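Local atomic coordinates of translation initiation factor eif-2b-like protein (Chaetomium thermophilum, PDB entry 4ZEO), a protein that probably acts in translation initiation as the delta subunit of eIF2B, the decameric guanine nucleotide exchange factor of eIF2. Residues I280-I286 against G306-T312. Sequence-based numbering, arbitrary orientation.
Sequences INDGDTI and GKSFNVT
Thr285 and Ile286 pair in parallel with Asn310 and Val311, near the N-terminal ends of two neighbouring strands of a Rossmann-like beta-alpha-beta unit. Three backbone bonds join the strands here. Asn310 N donates to Asp284 O at 2.9 Å. Ile286 N then donates to Asn310 O, and Thr312 N donates to Ile286 O at 2.7 Å. Just before Thr285, a type II turn from Asn281 to Asp284 is tied to segment 306-312. Gly283, with its positive phi, adds a fourth backbone bond, set before the other three, from its N-H to Ser308 O at 2.8 Å. Asp282 OD1 takes two bonds from one residue. Ser308 N meets it nearly head-on at 2.6 Å, with an N-H...O angle of 175°, while Ser308 OG comes from above the carboxylate plane. Inside the turn segment, Asn281 N donates to Asp284 OD1. Lys307 is extended beyond CG, which carries NZ to Ile280 O; the same NZ also bonds Ala277 O and a water that reaches Asn281 OD1. With CG between its backbone N and carbonyl carbon (chi1 53°), the Phe309 ring lies against Ile280, whose CG2 sits over one face, a CH-pi contact 4.1 Å from CG2 to the ring centroid. Ile286 CG1 approaches Phe309 CD2 obliquely at 4.2 Å. Leu299 and Ala302 of the connecting helix 293-304 also pack on Phe309. Strand 285-289 continues the sheet to strand 354-358, and strand 310-314 continues it to strand 336-338.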
loop_
_atom_site.group_PDB
_atom_site.type_symbol
_atom_site.label_atom_id
_atom_site.label_comp_id
_atom_site.label_asym_id
_atom_site.label_seq_id
_atom_site.Cartn_x
_atom_site.Cartn_y
_atom_site.Cartn_z
ATOM N N ILE A 280 3.407 -14.062 -15.275
ATOM C CA ILE A 280 2.376 -14.200 -16.288
ATOM C C ILE A 280 2.942 -14.659 -17.619
ATOM O O ILE A 280 3.946 -14.149 -18.079
ATOM C CB ILE A 280 1.594 -12.899 -16.433
ATOM C CG1 ILE A 280 0.941 -12.576 -15.086
ATOM C CG2 ILE A 280 0.543 -13.015 -17.537
ATOM C CD1 ILE A 280 0.236 -11.286 -15.048
ATOM N N ASN A 281 2.285 -15.638 -18.228
ATOM C CA ASN A 281 2.769 -16.245 -19.462
ATOM C C ASN A 281 1.666 -16.298 -20.490
ATOM O O ASN A 281 0.500 -16.161 -20.138
ATOM C CB ASN A 281 3.267 -17.657 -19.186
ATOM C CG ASN A 281 4.489 -17.677 -18.315
ATOM O OD1 ASN A 281 5.517 -17.090 -18.641
ATOM N ND2 ASN A 281 4.351 -18.279 -17.143
ATOM N N ASP A 282 2.022 -16.539 -21.746
ATOM C CA ASP A 282 1.021 -16.576 -22.808
ATOM C C ASP A 282 0.039 -17.717 -22.568
ATOM O O ASP A 282 0.440 -18.845 -22.279
ATOM C CB ASP A 282 1.683 -16.752 -24.172
ATOM C CG ASP A 282 1.860 -15.451 -24.901
ATOM O OD1 ASP A 282 1.061 -14.533 -24.653
ATOM O OD2 ASP A 282 2.782 -15.348 -25.733
ATOM N N GLY A 283 -1.247 -17.418 -22.710
ATOM C CA GLY A 283 -2.299 -18.399 -22.494
ATOM C C GLY A 283 -2.780 -18.549 -21.056
ATOM O O GLY A 283 -3.620 -19.394 -20.775
ATOM N N ASP A 284 -2.260 -17.731 -20.146
ATOM C CA ASP A 284 -2.662 -17.804 -18.736
ATOM C C ASP A 284 -4.066 -17.260 -18.523
ATOM O O ASP A 284 -4.554 -16.401 -19.265
ATOM C CB ASP A 284 -1.689 -17.004 -17.840
ATOM C CG ASP A 284 -0.440 -17.788 -17.447
ATOM O OD1 ASP A 284 0.412 -17.218 -16.720
ATOM O OD2 ASP A 284 -0.284 -18.952 -17.878
ATOM N N THR A 285 -4.712 -17.750 -17.479
ATOM C CA THR A 285 -5.920 -17.112 -17.008
ATOM C C THR A 285 -5.657 -16.598 -15.622
ATOM O O THR A 285 -5.227 -17.321 -14.745
ATOM C CB THR A 285 -7.139 -18.036 -17.010
ATOM O OG1 THR A 285 -7.314 -18.596 -18.325
ATOM C CG2 THR A 285 -8.376 -17.233 -16.649
ATOM N N ILE A 286 -5.902 -15.321 -15.444
ATOM C CA ILE A 286 -5.643 -14.649 -14.186
ATOM C C ILE A 286 -6.945 -14.298 -13.498
ATOM O O ILE A 286 -7.878 -13.833 -14.150
ATOM C CB ILE A 286 -4.829 -13.344 -14.389
ATOM C CG1 ILE A 286 -3.634 -13.591 -15.321
ATOM C CG2 ILE A 286 -4.408 -12.788 -13.057
ATOM C CD1 ILE A 286 -2.536 -14.399 -14.683
ATOM N N GLY A 306 3.666 -7.825 -24.401
ATOM C CA GLY A 306 3.198 -8.548 -25.573
ATOM C C GLY A 306 2.472 -9.842 -25.247
ATOM O O GLY A 306 2.082 -10.580 -26.141
ATOM N N LYS A 307 2.283 -10.115 -23.962
ATOM C CA LYS A 307 1.642 -11.350 -23.531
ATOM C C LYS A 307 0.140 -11.326 -23.757
ATOM O O LYS A 307 -0.516 -10.304 -23.602
ATOM C CB LYS A 307 1.964 -11.605 -22.059
ATOM C CG LYS A 307 3.466 -11.638 -21.822
ATOM C CD LYS A 307 3.793 -11.969 -20.419
ATOM C CE LYS A 307 5.256 -11.770 -20.132
ATOM N NZ LYS A 307 5.607 -12.365 -18.814
ATOM N N SER A 308 -0.394 -12.474 -24.139
ATOM C CA SER A 308 -1.824 -12.624 -24.340
ATOM C C SER A 308 -2.394 -13.565 -23.290
ATOM O O SER A 308 -1.979 -14.717 -23.159
ATOM C CB SER A 308 -2.112 -13.135 -25.747
ATOM O OG SER A 308 -1.699 -14.480 -25.888
ATOM N N PHE A 309 -3.344 -13.049 -22.525
ATOM C CA PHE A 309 -3.861 -13.775 -21.386
ATOM C C PHE A 309 -5.267 -13.302 -21.078
ATOM O O PHE A 309 -5.716 -12.268 -21.576
ATOM C CB PHE A 309 -2.943 -13.594 -20.177
ATOM C CG PHE A 309 -2.640 -12.155 -19.848
ATOM C CD1 PHE A 309 -1.596 -11.491 -20.459
ATOM C CD2 PHE A 309 -3.388 -11.473 -18.899
ATOM C CE1 PHE A 309 -1.325 -10.173 -20.156
ATOM C CE2 PHE A 309 -3.111 -10.148 -18.596
ATOM C CZ PHE A 309 -2.079 -9.509 -19.225
ATOM N N ASN A 310 -5.958 -14.079 -20.262
ATOM C CA ASN A 310 -7.317 -13.777 -19.872
ATOM C C ASN A 310 -7.370 -13.325 -18.440
ATOM O O ASN A 310 -6.569 -13.762 -17.610
ATOM C CB ASN A 310 -8.203 -14.990 -20.074
ATOM C CG ASN A 310 -8.436 -15.290 -21.539
ATOM O OD1 ASN A 310 -8.633 -14.385 -22.346
ATOM N ND2 ASN A 310 -8.437 -16.565 -21.887
ATOM N N VAL A 311 -8.277 -12.404 -18.155
ATOM C CA VAL A 311 -8.456 -11.954 -16.785
ATOM C C VAL A 311 -9.900 -12.093 -16.339
ATOM O O VAL A 311 -10.831 -11.720 -17.058
ATOM C CB VAL A 311 -7.974 -10.498 -16.615
ATOM C CG1 VAL A 311 -8.297 -9.988 -15.236
ATOM C CG2 VAL A 311 -6.480 -10.414 -16.890
ATOM N N THR A 312 -10.078 -12.670 -15.162
ATOM C CA THR A 312 -11.376 -12.733 -14.537
ATOM C C THR A 312 -11.354 -11.765 -13.380
ATOM O O THR A 312 -10.492 -11.840 -12.514
ATOM C CB THR A 312 -11.731 -14.167 -14.049
ATOM O OG1 THR A 312 -11.941 -15.017 -15.180
ATOM C CG2 THR A 312 -13.004 -14.161 -13.198
HETATM O O HOH W 1 7.290 -14.389 -18.416
#